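Local coordinates for NalD (Pseudomonas aeruginosa PAO1, PDB 5DAJ), which acts as the secondary repressor of the MexAB-OprM multidrug efflux pump, a TetR-family regulator to which novobiocin binds, inducing pump expression, at residues A14-A19 with A55-E60; E60-V65 with T110-R115. All coordinates share one frame; numbering follows the deposited sequence.

Contact 1 (A14-A19 with A55-E60); sequences AILLAA and AHLFNE
L57 reaches across from helix 54-63 and presses its two methyl groups against three apolar side chains of helix 6-26. CD2 is the busier branch: it lies 3.7 Å from A19 CB and 4.0 Å from L16 CD2, with A19 and L16 one turn apart on their helix. The other methyl, L57 CD1, meets I15 CG2 at 4.2 Å. With chi1 at -167°, the L57 side chain extends opposite its own backbone nitrogen, which carries the isobutyl end to the facing helix although the side chain does not start out pointing there. L16 and L57 run past one another in opposite senses, and L16 CD2 also rests on the backbone oxygen O of L57 at 4.0 Å. The helical segments cross almost perpendicularly, at -95°, with axes 10.5 Å apart. This crossing belongs to the TetR-type N-terminal domain, where the first helix backs the predicted helix-turn-helix of residues 32-51. I15 and L57 both touch F51 of helix 44-51, while I36 and L33 of helix 33-40 reach A19 and L57, so residues of the predicted helix-turn-helix pack around the methyl groups. Beyond these methyl contacts the interface loosens toward partly exposed E60, which starts out toward 14-19 but whose end leads away from that segment. Its CG lies over one face of the H56 ring, toward the rim, and OE1 forms a salt bridge with R12, further back on helix 6-26.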
loop_
_atom_site.group_PDB
_atom_site.type_symbol
_atom_site.label_atom_id
_atom_site.label_comp_id
_atom_site.label_asym_id
_atom_site.label_seq_id
_atom_site.Cartn_x
_atom_site.Cartn_y
_atom_site.Cartn_z
ATOM N N ALA A 14 18.966 21.493 -3.816
ATOM C CA ALA A 14 17.978 22.468 -4.300
ATOM C C ALA A 14 17.006 21.835 -5.285
ATOM O O ALA A 14 15.789 21.994 -5.160
ATOM C CB ALA A 14 18.675 23.639 -4.961
ATOM N N ILE A 15 17.561 21.088 -6.231
ATOM C CA ILE A 15 16.776 20.336 -7.220
ATOM C C ILE A 15 15.833 19.313 -6.555
ATOM O O ILE A 15 14.656 19.223 -6.925
ATOM C CB ILE A 15 17.692 19.627 -8.262
ATOM C CG1 ILE A 15 18.336 20.669 -9.186
ATOM C CG2 ILE A 15 16.909 18.620 -9.099
ATOM C CD1 ILE A 15 19.452 20.131 -10.058
ATOM N N LEU A 16 16.360 18.538 -5.604
ATOM C CA LEU A 16 15.569 17.505 -4.914
ATOM C C LEU A 16 14.435 18.093 -4.091
ATOM O O LEU A 16 13.334 17.516 -4.035
ATOM C CB LEU A 16 16.451 16.594 -4.037
ATOM C CG LEU A 16 17.411 15.685 -4.813
ATOM C CD1 LEU A 16 18.354 14.973 -3.850
ATOM C CD2 LEU A 16 16.666 14.660 -5.663
ATOM N N LEU A 17 14.715 19.203 -3.421
ATOM C CA LEU A 17 13.683 19.902 -2.649
ATOM C C LEU A 17 12.552 20.420 -3.542
ATOM O O LEU A 17 11.372 20.274 -3.204
ATOM C CB LEU A 17 14.282 21.068 -1.859
ATOM C CG LEU A 17 14.940 20.708 -0.518
ATOM C CD1 LEU A 17 15.642 21.929 0.051
ATOM C CD2 LEU A 17 13.921 20.166 0.485
ATOM N N ALA A 18 12.930 21.017 -4.666
ATOM C CA ALA A 18 11.981 21.491 -5.684
ATOM C C ALA A 18 11.099 20.365 -6.216
ATOM O O ALA A 18 9.871 20.474 -6.221
ATOM C CB ALA A 18 12.720 22.145 -6.840
ATOM N N ALA A 19 11.739 19.269 -6.603
ATOM C CA ALA A 19 11.033 18.073 -7.068
ATOM C C ALA A 19 10.092 17.488 -6.004
ATOM O O ALA A 19 8.979 17.044 -6.320
ATOM C CB ALA A 19 12.032 17.014 -7.511
ATOM N N ALA A 55 13.393 8.936 -13.306
ATOM C CA ALA A 55 13.398 7.728 -12.450
ATOM C C ALA A 55 14.567 7.722 -11.489
ATOM O O ALA A 55 14.416 7.368 -10.320
ATOM C CB ALA A 55 13.415 6.460 -13.290
ATOM N N HIS A 56 15.730 8.106 -11.999
ATOM C CA HIS A 56 16.940 8.177 -11.184
ATOM C C HIS A 56 16.843 9.290 -10.155
ATOM O O HIS A 56 17.298 9.121 -9.029
ATOM C CB HIS A 56 18.173 8.401 -12.043
ATOM C CG HIS A 56 19.462 8.270 -11.294
ATOM N ND1 HIS A 56 20.340 9.321 -11.143
ATOM C CD2 HIS A 56 20.014 7.223 -10.636
ATOM C CE1 HIS A 56 21.386 8.924 -10.440
ATOM N NE2 HIS A 56 21.211 7.656 -10.118
ATOM N N LEU A 57 16.264 10.419 -10.565
ATOM C CA LEU A 57 16.012 11.551 -9.667
ATOM C C LEU A 57 15.139 11.098 -8.503
ATOM O O LEU A 57 15.482 11.275 -7.336
ATOM C CB LEU A 57 15.328 12.697 -10.415
ATOM C CG LEU A 57 15.278 14.043 -9.689
ATOM C CD1 LEU A 57 15.202 15.186 -10.686
ATOM C CD2 LEU A 57 14.109 14.144 -8.716
ATOM N N PHE A 58 14.018 10.480 -8.852
ATOM C CA PHE A 58 13.060 9.939 -7.882
ATOM C C PHE A 58 13.729 8.973 -6.902
ATOM O O PHE A 58 13.444 8.987 -5.713
ATOM C CB PHE A 58 11.928 9.233 -8.626
ATOM C CG PHE A 58 10.846 8.702 -7.738
ATOM C CD1 PHE A 58 9.955 9.554 -7.141
ATOM C CD2 PHE A 58 10.719 7.352 -7.514
ATOM C CE1 PHE A 58 8.941 9.066 -6.336
ATOM C CE2 PHE A 58 9.713 6.856 -6.705
ATOM C CZ PHE A 58 8.817 7.722 -6.114
ATOM N N ASN A 59 14.622 8.147 -7.424
ATOM C CA ASN A 59 15.351 7.166 -6.626
ATOM C C ASN A 59 16.341 7.799 -5.640
ATOM O O ASN A 59 16.456 7.356 -4.489
ATOM C CB ASN A 59 16.095 6.196 -7.544
ATOM C CG ASN A 59 16.047 4.772 -7.045
ATOM O OD1 ASN A 59 17.066 4.136 -6.891
ATOM N ND2 ASN A 59 14.851 4.266 -6.776
ATOM N N GLU A 60 17.067 8.810 -6.114
ATOM C CA GLU A 60 17.974 9.593 -5.272
ATOM C C GLU A 60 17.206 10.284 -4.155
ATOM O O GLU A 60 17.706 10.410 -3.037
ATOM C CB GLU A 60 18.723 10.641 -6.104
ATOM C CG GLU A 60 19.774 10.062 -7.036
ATOM C CD GLU A 60 20.913 9.381 -6.296
ATOM O OE1 GLU A 60 21.585 10.046 -5.473
ATOM O OE2 GLU A 60 21.111 8.163 -6.525
#

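Contact 2 (E60-V65 with T110-R115); sequences EMLNQV and TILMQR
The C-terminal part of helix 54-63, the element that in TetR-family repressors leads from the DNA-binding domain into the C-terminal regulatory domain, here brings M61 and L62 against I111 and L112 of helix 103-114. Two small apolar touches make up the contact. The selenium of M61, a selenomethionine, sits 4.1 Å from I111 CD1, and the two side chains cross at about a right angle. M61 is extended through its first two torsions, with CG anti to the backbone N (chi1 -174°), and bends only at the last (chi3 -82°); it therefore presents SE, rather than its terminal methyl, to I111. Next to it, L62 CD2 comes within 4.2 Å of L112 CB, a branch tip meeting the root of the opposing side chain. L62 and L112 also mark the nearest backbone approach, 8.2 Å between their CA atoms. On the M61 side, Q64 folds back on the chain: its backbone N and its NE2 both donate to M61 O, NE2 at 3.1 Å in the carbonyl plane and on a lone pair, so one oxygen is gripped twice by the same residue. Helix 6-26 flanks the pair, A19 and E20 touching M61 and F23 touching I111. Farther along, M113 packs on L171 and N175 of helix 159-179, the backbone of Q114 hydrogen-bonds to the second subunit, and R115 lies against F118 of that subunit.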
loop_
_atom_site.group_PDB
_atom_site.type_symbol
_atom_site.label_atom_id
_atom_site.label_comp_id
_atom_site.label_asym_id
_atom_site.label_seq_id
_atom_site.Cartn_x
_atom_site.Cartn_y
_atom_site.Cartn_z
ATOM N N GLU A 60 17.067 8.810 -6.114
ATOM C CA GLU A 60 17.974 9.593 -5.272
ATOM C C GLU A 60 17.206 10.284 -4.155
ATOM O O GLU A 60 17.706 10.410 -3.037
ATOM C CB GLU A 60 18.723 10.641 -6.104
ATOM C CG GLU A 60 19.774 10.062 -7.036
ATOM C CD GLU A 60 20.913 9.381 -6.296
ATOM O OE1 GLU A 60 21.585 10.046 -5.473
ATOM O OE2 GLU A 60 21.111 8.163 -6.525
HETATM N N MSE A 61 15.987 10.709 -4.466
HETATM C CA MSE A 61 15.115 11.349 -3.484
HETATM C C MSE A 61 14.761 10.369 -2.389
HETATM O O MSE A 61 14.926 10.653 -1.207
HETATM C CB MSE A 61 13.852 11.894 -4.154
HETATM C CG MSE A 61 12.979 12.700 -3.196
HETATM SE SE MSE A 61 11.282 13.159 -4.077
HETATM C CE MSE A 61 12.106 14.666 -4.997
ATOM N N LEU A 62 14.317 9.186 -2.764
ATOM C CA LEU A 62 13.971 8.155 -1.804
ATOM C C LEU A 62 15.120 7.743 -0.926
ATOM O O LEU A 62 14.957 7.468 0.217
ATOM C CB LEU A 62 13.454 6.944 -2.519
ATOM C CG LEU A 62 12.135 7.150 -3.212
ATOM C CD1 LEU A 62 11.908 6.029 -4.186
ATOM C CD2 LEU A 62 11.031 7.169 -2.196
ATOM N N ASN A 63 16.292 7.684 -1.487
ATOM C CA ASN A 63 17.519 7.355 -0.744
ATOM C C ASN A 63 17.779 8.249 0.457
ATOM O O ASN A 63 18.342 7.787 1.447
ATOM C CB ASN A 63 18.747 7.433 -1.654
ATOM C CG ASN A 63 18.933 6.212 -2.508
ATOM O OD1 ASN A 63 18.194 5.228 -2.403
ATOM N ND2 ASN A 63 19.941 6.268 -3.375
ATOM N N GLN A 64 17.362 9.514 0.362
ATOM C CA GLN A 64 17.464 10.472 1.480
ATOM C C GLN A 64 16.759 9.972 2.753
ATOM O O GLN A 64 17.077 10.411 3.854
ATOM C CB GLN A 64 16.852 11.832 1.101
ATOM C CG GLN A 64 17.505 12.574 -0.070
ATOM C CD GLN A 64 16.753 13.840 -0.481
ATOM O OE1 GLN A 64 17.293 14.945 -0.436
ATOM N NE2 GLN A 64 15.498 13.679 -0.882
ATOM N N VAL A 65 15.810 9.055 2.576
ATOM C CA VAL A 65 14.863 8.603 3.606
ATOM C C VAL A 65 14.933 7.098 3.965
ATOM O O VAL A 65 14.322 6.658 4.945
ATOM C CB VAL A 65 13.443 9.053 3.154
ATOM C CG1 VAL A 65 12.342 8.008 3.377
ATOM C CG2 VAL A 65 13.114 10.384 3.809
ATOM N N THR A 110 4.660 9.869 1.137
ATOM C CA THR A 110 3.340 10.213 0.571
ATOM C C THR A 110 3.472 10.300 -0.948
ATOM O O THR A 110 2.575 9.869 -1.672
ATOM C CB THR A 110 2.778 11.593 1.121
ATOM O OG1 THR A 110 2.726 11.613 2.547
ATOM C CG2 THR A 110 1.380 11.969 0.655
ATOM N N ILE A 111 4.596 10.819 -1.434
ATOM C CA ILE A 111 4.839 10.823 -2.886
ATOM C C ILE A 111 4.886 9.390 -3.428
ATOM O O ILE A 111 4.195 9.055 -4.396
ATOM C CB ILE A 111 6.148 11.539 -3.271
ATOM C CG1 ILE A 111 6.032 13.036 -3.018
ATOM C CG2 ILE A 111 6.464 11.297 -4.735
ATOM C CD1 ILE A 111 7.364 13.748 -3.001
ATOM N N LEU A 112 5.709 8.567 -2.785
ATOM C CA LEU A 112 5.919 7.172 -3.185
ATOM C C LEU A 112 4.629 6.356 -3.292
ATOM O O LEU A 112 4.412 5.630 -4.260
ATOM C CB LEU A 112 6.858 6.469 -2.207
ATOM C CG LEU A 112 7.006 4.960 -2.401
ATOM C CD1 LEU A 112 7.548 4.664 -3.784
ATOM C CD2 LEU A 112 7.906 4.352 -1.334
HETATM N N MSE A 113 3.774 6.492 -2.299
HETATM C CA MSE A 113 2.590 5.636 -2.197
HETATM C C MSE A 113 1.317 6.255 -2.676
HETATM O O MSE A 113 0.317 5.565 -2.849
HETATM C CB MSE A 113 2.426 5.268 -0.743
HETATM C CG MSE A 113 3.709 4.587 -0.285
HETATM SE SE MSE A 113 3.417 3.762 1.453
HETATM C CE MSE A 113 5.210 2.949 1.627
ATOM N N GLN A 114 1.363 7.542 -2.968
ATOM C CA GLN A 114 0.160 8.315 -3.268
ATOM C C GLN A 114 0.206 9.224 -4.495
ATOM O O GLN A 114 -0.840 9.480 -5.119
ATOM C CB GLN A 114 -0.153 9.173 -2.065
ATOM C CG GLN A 114 -1.621 9.413 -1.841
ATOM C CD GLN A 114 -2.153 8.497 -0.791
ATOM O OE1 GLN A 114 -1.576 8.388 0.306
ATOM N NE2 GLN A 114 -3.245 7.803 -1.116
ATOM N N ARG A 115 1.395 9.701 -4.843
ATOM C CA ARG A 115 1.537 10.681 -5.903
ATOM C C ARG A 115 2.392 10.192 -7.072
ATOM O O ARG A 115 2.939 11.014 -7.800
ATOM C CB ARG A 115 2.146 11.966 -5.347
ATOM C CG ARG A 115 1.401 12.590 -4.184
ATOM C CD ARG A 115 0.124 13.288 -4.620
ATOM N NE ARG A 115 -0.935 13.099 -3.635
ATOM C CZ ARG A 115 -1.028 13.733 -2.467
ATOM N NH1 ARG A 115 -0.126 14.635 -2.092
ATOM N NH2 ARG A 115 -2.044 13.456 -1.657
#

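The two contacts follow one another along helix 54-63, share E60 and have centres 9 Å apart. Contact 1 has its centre about 16 Å from the centre of the chain, in the DNA-binding domain; that of contact 2 is about 8 Å from it, where helix 54-63 meets helix 103-114 of the C-terminal domain. M61 joins the two, its CE packing on A19 (3.4 Å to CB) while its selenium faces I111. F58, pointing away from 14-19, adds to the packing on helix 103-114 through CE1, 3.7 Å from I111 CG2. Helix 54-63 thus packs on helix 6-26 with one side and helix 103-114 with another, consistent with its expected role in passing ligand-induced changes to the DNA-binding helices.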